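Local coordinates for protein glycoside Hydrolase (Bacteroides uniformis, PDB 5TA0) that probably hydrolyses agarose-type galactan chains as a family 86 glycoside hydrolase, and binds neoagarooctaose, at residues I208-K213 and F257-A262; D251-N256 and K597-F602. All blocks are in the same frame, centred on the assembly; numbering follows the deposited sequence.

Contact 1. Residues I208-K213 and F257-A262; sequences IYDKPK and FGRWNA
The side chains of Asp210 and Arg259 approach from opposite directions and bring two flat charged groups close without interlocking them. The carboxylate and guanidinium planes are only 15° apart, yet Asp210 OD2 lies oblique to the guanidinium, and the approach is long: 3.7 Å from Asp210 OD2 to Arg259 NH1. Arg259 NH2 stays about as far off, 4.0 Å from Asp210 OD1. The pair is therefore a long salt bridge with no direct hydrogen bond.

Arg259 spans the distance because its CG stands opposite the backbone N (chi1 -175°) and the chain runs extended from there to NE, carrying the charge well away from the first turn of helix 258-262. Asp210, the last residue of helix 204-210, needs no such reach, since its CB already points at the other segment. Its OD1 also sits in the plane of the Tyr209 ring, at the ring edge.

Water 1 bridges the pair unevenly. It donates to Asp210 OD2 at 2.6 Å, whereas its bond from Arg259 NH1 is weak at 3.4 Å. Stronger partners lie outside the two segments: Asp210 OD2 forms a salt bridge with Arg263 NH1, and Arg259 NH1 donates to the carbonyl of Phe249.

Replacing Asp210 with an alanine would probably leave the close NH1 groups of Arg263 and Arg259 without this countercharge, and water 1 without its short acceptor.

The two helices follow the neighbouring parallel barrel strands 197-199 and 242-247, so the contact ties together adjacent segments beyond successive strands. Its chemistry implies a carboxylate that probably offsets the charge of two arginines, its link to Arg259 long and only weakly water-mediated, with a bound calcium ion about 3 Å from the Arg259 side chain adding to the local positive charge.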
# COMPACT_ATOMS: atom_id res chain seq x y z
N ILE A 208 12.16 -15.09 -10.90
CA ILE A 208 13.48 -15.69 -10.69
C ILE A 208 13.41 -16.98 -9.88
O ILE A 208 14.16 -17.93 -10.17
CB ILE A 208 14.45 -14.68 -10.02
CG1 ILE A 208 14.86 -13.65 -11.05
CG2 ILE A 208 15.67 -15.33 -9.35
CD1 ILE A 208 15.51 -12.41 -10.46
N TYR A 209 12.56 -17.01 -8.86
CA TYR A 209 12.64 -18.05 -7.84
C TYR A 209 11.37 -18.82 -7.56
O TYR A 209 11.44 -20.03 -7.35
CB TYR A 209 13.14 -17.47 -6.51
CG TYR A 209 13.98 -18.47 -5.80
CD1 TYR A 209 13.42 -19.41 -4.93
CD2 TYR A 209 15.34 -18.54 -6.08
CE1 TYR A 209 14.22 -20.38 -4.32
CE2 TYR A 209 16.13 -19.48 -5.49
CZ TYR A 209 15.59 -20.39 -4.63
OH TYR A 209 16.44 -21.30 -4.06
N ASP A 210 10.22 -18.14 -7.52
CA ASP A 210 9.01 -18.74 -6.91
C ASP A 210 7.98 -19.29 -7.86
O ASP A 210 7.22 -20.18 -7.45
CB ASP A 210 8.35 -17.72 -5.97
CG ASP A 210 9.30 -17.27 -4.90
OD1 ASP A 210 10.07 -18.08 -4.37
OD2 ASP A 210 9.28 -16.06 -4.55
N LYS A 211 7.87 -18.76 -9.06
CA LYS A 211 6.83 -19.25 -9.99
C LYS A 211 7.10 -20.69 -10.40
O LYS A 211 8.23 -21.17 -10.29
CB LYS A 211 6.73 -18.37 -11.24
CG LYS A 211 7.90 -18.46 -12.21
CD LYS A 211 7.62 -17.66 -13.46
CE LYS A 211 8.78 -17.83 -14.42
NZ LYS A 211 8.58 -17.03 -15.66
N PRO A 212 6.07 -21.38 -10.92
CA PRO A 212 6.32 -22.71 -11.46
C PRO A 212 7.42 -22.67 -12.52
O PRO A 212 7.42 -21.79 -13.35
CB PRO A 212 4.96 -23.07 -12.08
CG PRO A 212 3.98 -22.35 -11.21
CD PRO A 212 4.65 -21.02 -10.97
N LYS A 213 8.34 -23.62 -12.45
CA LYS A 213 9.45 -23.73 -13.42
C LYS A 213 10.41 -22.52 -13.41
O LYS A 213 11.13 -22.27 -14.37
CB LYS A 213 8.93 -23.97 -14.85
CG LYS A 213 7.85 -25.04 -14.98
CD LYS A 213 8.40 -26.41 -15.35
CE LYS A 213 8.62 -26.54 -16.85
NZ LYS A 213 9.18 -27.88 -17.21
N PHE A 257 11.83 -17.63 9.32
CA PHE A 257 12.48 -16.35 8.96
C PHE A 257 13.69 -16.43 8.06
O PHE A 257 14.33 -15.41 7.79
CB PHE A 257 12.74 -15.44 10.18
CG PHE A 257 11.49 -14.86 10.75
CD1 PHE A 257 10.74 -15.56 11.70
CD2 PHE A 257 11.01 -13.62 10.33
CE1 PHE A 257 9.56 -15.03 12.22
CE2 PHE A 257 9.82 -13.10 10.84
CZ PHE A 257 9.11 -13.79 11.79
N GLY A 258 13.97 -17.62 7.52
CA GLY A 258 14.94 -17.74 6.46
C GLY A 258 14.58 -16.91 5.23
O GLY A 258 15.44 -16.46 4.52
N ARG A 259 13.28 -16.73 4.99
CA ARG A 259 12.86 -15.92 3.82
C ARG A 259 13.20 -14.45 4.01
O ARG A 259 13.74 -13.82 3.08
CB ARG A 259 11.40 -16.12 3.48
CG ARG A 259 10.98 -15.40 2.21
CD ARG A 259 9.73 -15.99 1.62
NE ARG A 259 9.13 -15.17 0.56
CZ ARG A 259 8.54 -15.63 -0.53
NH1 ARG A 259 7.94 -14.80 -1.38
NH2 ARG A 259 8.58 -16.92 -0.84
N TRP A 260 12.92 -13.93 5.19
CA TRP A 260 13.40 -12.60 5.57
C TRP A 260 14.91 -12.49 5.39
O TRP A 260 15.43 -11.55 4.76
CB TRP A 260 13.02 -12.27 7.01
CG TRP A 260 13.80 -11.09 7.52
CD1 TRP A 260 14.91 -11.15 8.31
CD2 TRP A 260 13.60 -9.70 7.21
NE1 TRP A 260 15.41 -9.88 8.53
CE2 TRP A 260 14.62 -8.98 7.85
CE3 TRP A 260 12.64 -9.00 6.45
CZ2 TRP A 260 14.72 -7.60 7.78
CZ3 TRP A 260 12.74 -7.61 6.40
CH2 TRP A 260 13.77 -6.93 7.06
N ASN A 261 15.64 -13.44 5.97
CA ASN A 261 17.10 -13.37 5.97
C ASN A 261 17.72 -13.44 4.58
O ASN A 261 18.74 -12.79 4.36
CB ASN A 261 17.69 -14.47 6.85
CG ASN A 261 17.54 -14.18 8.32
OD1 ASN A 261 17.56 -13.04 8.76
ND2 ASN A 261 17.44 -15.25 9.09
N ALA A 262 17.09 -14.18 3.67
CA ALA A 262 17.61 -14.34 2.31
C ALA A 262 17.22 -13.23 1.34
O ALA A 262 17.86 -13.06 0.31
CB ALA A 262 17.15 -15.67 1.74
O HOH W 1 7.12 -14.55 -4.72

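Contact 2. Residues D251-N256 and K597-F602; sequences DFELQN and KDRASF
Glu253 and Arg599 join the barrel loop before helix 258-262 to the beta-rich C-terminal region through one carboxylate oxygen. Glu253 OE2 accepts a nearly straight bond from Arg599 NH2, 2.9 Å long with an N-H...O angle of 163°. The oxygen lies at the guanidinium edge, close to its plane, but the donor stands well above the carboxylate plane, and the two flat groups are turned 62° apart. A second bond to the same oxygen, from Arg599 NH1, is weak at 3.4 Å.

The tighter packing is at the base of this pair. Glu253 CG rests 3.6 Å from Ser601 OG, and Phe603 of strand 602-609 touches the same glutamate. A bend at chi2 (-74°) then turns the carboxylate away from its stem to meet Arg599.

The looser part is filled by water. Water 2 donates to Glu253 OE2 at 2.8 Å and accepts from Arg599 NH1, bridging the pair where the direct bond is weak. Water 3 also donates to Glu253 OE2, at 2.7 Å, and links it to Ser601 OG.

Beyond the two segments, Gln596 takes the NE hydrogen of Arg599 and so helps fix the guanidinium's rotation. With two arginine nitrogens and two waters converging on OE2, Glu253 is likely to be held ionised although buried, and its charge pairs across the boundary between the two parts of the fold.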
# COMPACT_ATOMS: atom_id res chain seq x y z
N ASP A 251 6.77 -12.23 2.49
CA ASP A 251 6.32 -13.28 3.40
C ASP A 251 7.46 -13.65 4.35
O ASP A 251 8.10 -14.71 4.23
CB ASP A 251 5.87 -14.50 2.59
CG ASP A 251 4.63 -14.23 1.73
OD1 ASP A 251 3.96 -13.21 1.92
OD2 ASP A 251 4.29 -15.10 0.88
N PHE A 252 7.72 -12.79 5.32
CA PHE A 252 9.01 -12.78 6.00
C PHE A 252 9.24 -13.97 6.92
O PHE A 252 10.40 -14.40 7.12
CB PHE A 252 9.15 -11.49 6.79
CG PHE A 252 9.18 -10.23 5.95
CD1 PHE A 252 9.40 -10.26 4.57
CD2 PHE A 252 9.01 -9.01 6.58
CE1 PHE A 252 9.48 -9.08 3.86
CE2 PHE A 252 9.08 -7.84 5.86
CZ PHE A 252 9.30 -7.87 4.50
N GLU A 253 8.17 -14.51 7.48
CA GLU A 253 8.26 -15.56 8.49
C GLU A 253 8.57 -16.91 7.88
O GLU A 253 8.92 -17.85 8.61
CB GLU A 253 6.98 -15.63 9.33
CG GLU A 253 5.82 -16.41 8.76
CD GLU A 253 5.08 -15.73 7.62
OE1 GLU A 253 5.46 -14.63 7.17
OE2 GLU A 253 4.07 -16.30 7.17
N LEU A 254 8.39 -17.06 6.59
CA LEU A 254 8.53 -18.41 5.98
C LEU A 254 9.94 -18.96 6.18
O LEU A 254 10.92 -18.23 6.30
CB LEU A 254 8.17 -18.38 4.50
CG LEU A 254 6.71 -18.02 4.19
CD1 LEU A 254 6.47 -18.11 2.69
CD2 LEU A 254 5.69 -18.85 4.95
N GLN A 255 10.00 -20.29 6.21
CA GLN A 255 11.22 -21.03 6.55
C GLN A 255 11.89 -20.53 7.85
O GLN A 255 13.10 -20.31 7.91
CB GLN A 255 12.19 -21.02 5.37
CG GLN A 255 11.68 -21.81 4.16
CD GLN A 255 10.71 -21.04 3.30
OE1 GLN A 255 10.99 -19.89 2.90
NE2 GLN A 255 9.58 -21.65 2.98
N ASN A 256 11.06 -20.32 8.87
CA ASN A 256 11.56 -19.86 10.19
C ASN A 256 12.37 -18.56 10.11
O ASN A 256 13.41 -18.40 10.74
CB ASN A 256 12.41 -20.95 10.85
CG ASN A 256 12.54 -20.78 12.34
OD1 ASN A 256 11.61 -20.28 13.01
ND2 ASN A 256 13.67 -21.19 12.89
N LYS A 597 -5.95 -18.60 11.03
CA LYS A 597 -6.18 -20.06 11.08
C LYS A 597 -5.63 -20.81 9.85
O LYS A 597 -4.94 -21.83 9.98
CB LYS A 597 -7.68 -20.36 11.21
CG LYS A 597 -8.07 -21.82 11.33
CD LYS A 597 -9.59 -21.95 11.39
N ASP A 598 -5.91 -20.30 8.65
CA ASP A 598 -5.50 -20.97 7.41
C ASP A 598 -4.07 -20.66 6.97
O ASP A 598 -3.53 -21.31 6.09
CB ASP A 598 -6.44 -20.63 6.24
CG ASP A 598 -7.87 -21.12 6.45
OD1 ASP A 598 -8.08 -22.05 7.26
OD2 ASP A 598 -8.79 -20.57 5.81
N ARG A 599 -3.44 -19.67 7.60
CA ARG A 599 -2.02 -19.46 7.39
C ARG A 599 -1.24 -20.56 8.10
O ARG A 599 -1.69 -21.11 9.10
CB ARG A 599 -1.58 -18.08 7.89
CG ARG A 599 -2.16 -16.91 7.07
CD ARG A 599 -1.85 -15.52 7.61
NE ARG A 599 -0.61 -15.57 8.33
CZ ARG A 599 0.60 -15.63 7.80
NH1 ARG A 599 0.83 -15.55 6.50
NH2 ARG A 599 1.59 -15.82 8.61
N ALA A 600 -0.07 -20.85 7.57
CA ALA A 600 0.76 -21.94 8.09
C ALA A 600 1.29 -21.67 9.49
O ALA A 600 1.62 -22.60 10.21
CB ALA A 600 1.91 -22.25 7.14
N SER A 601 1.41 -20.39 9.87
CA SER A 601 1.83 -19.98 11.20
C SER A 601 1.26 -18.59 11.41
O SER A 601 0.73 -17.97 10.46
CB SER A 601 3.35 -19.92 11.30
OG SER A 601 3.88 -18.87 10.47
N PHE A 602 1.38 -18.10 12.64
CA PHE A 602 0.99 -16.74 12.99
C PHE A 602 2.17 -15.81 12.80
O PHE A 602 3.23 -16.03 13.32
CB PHE A 602 0.54 -16.65 14.46
CG PHE A 602 0.09 -15.27 14.84
CD1 PHE A 602 0.98 -14.31 15.37
CD2 PHE A 602 -1.22 -14.90 14.62
CE1 PHE A 602 0.52 -13.04 15.67
CE2 PHE A 602 -1.67 -13.63 14.91
CZ PHE A 602 -0.80 -12.70 15.44
O HOH W 2 3.29 -16.10 4.52
O HOH W 3 3.40 -18.91 7.65

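Overall arrangement
The segments 251-256 and 257-262 run on directly from one another after strand 242-247: contact 1 uses the short helix and contact 2 the loop that leads into it. They meet through the backbone, where Arg259 N probably donates to Leu254 O and Trp260 N to Phe252 O. Contact 1 stays within the barrel and lies at the surface; contact 2 is partly buried and reaches a C-terminal segment some 340 residues further along the chain. Both pair an acidic side chain with an arginine and use water, but the chemistry differs: nearly parallel charged planes at long range in contact 1, a direct hydrogen-bonded salt bridge with steeply inclined planes in contact 2.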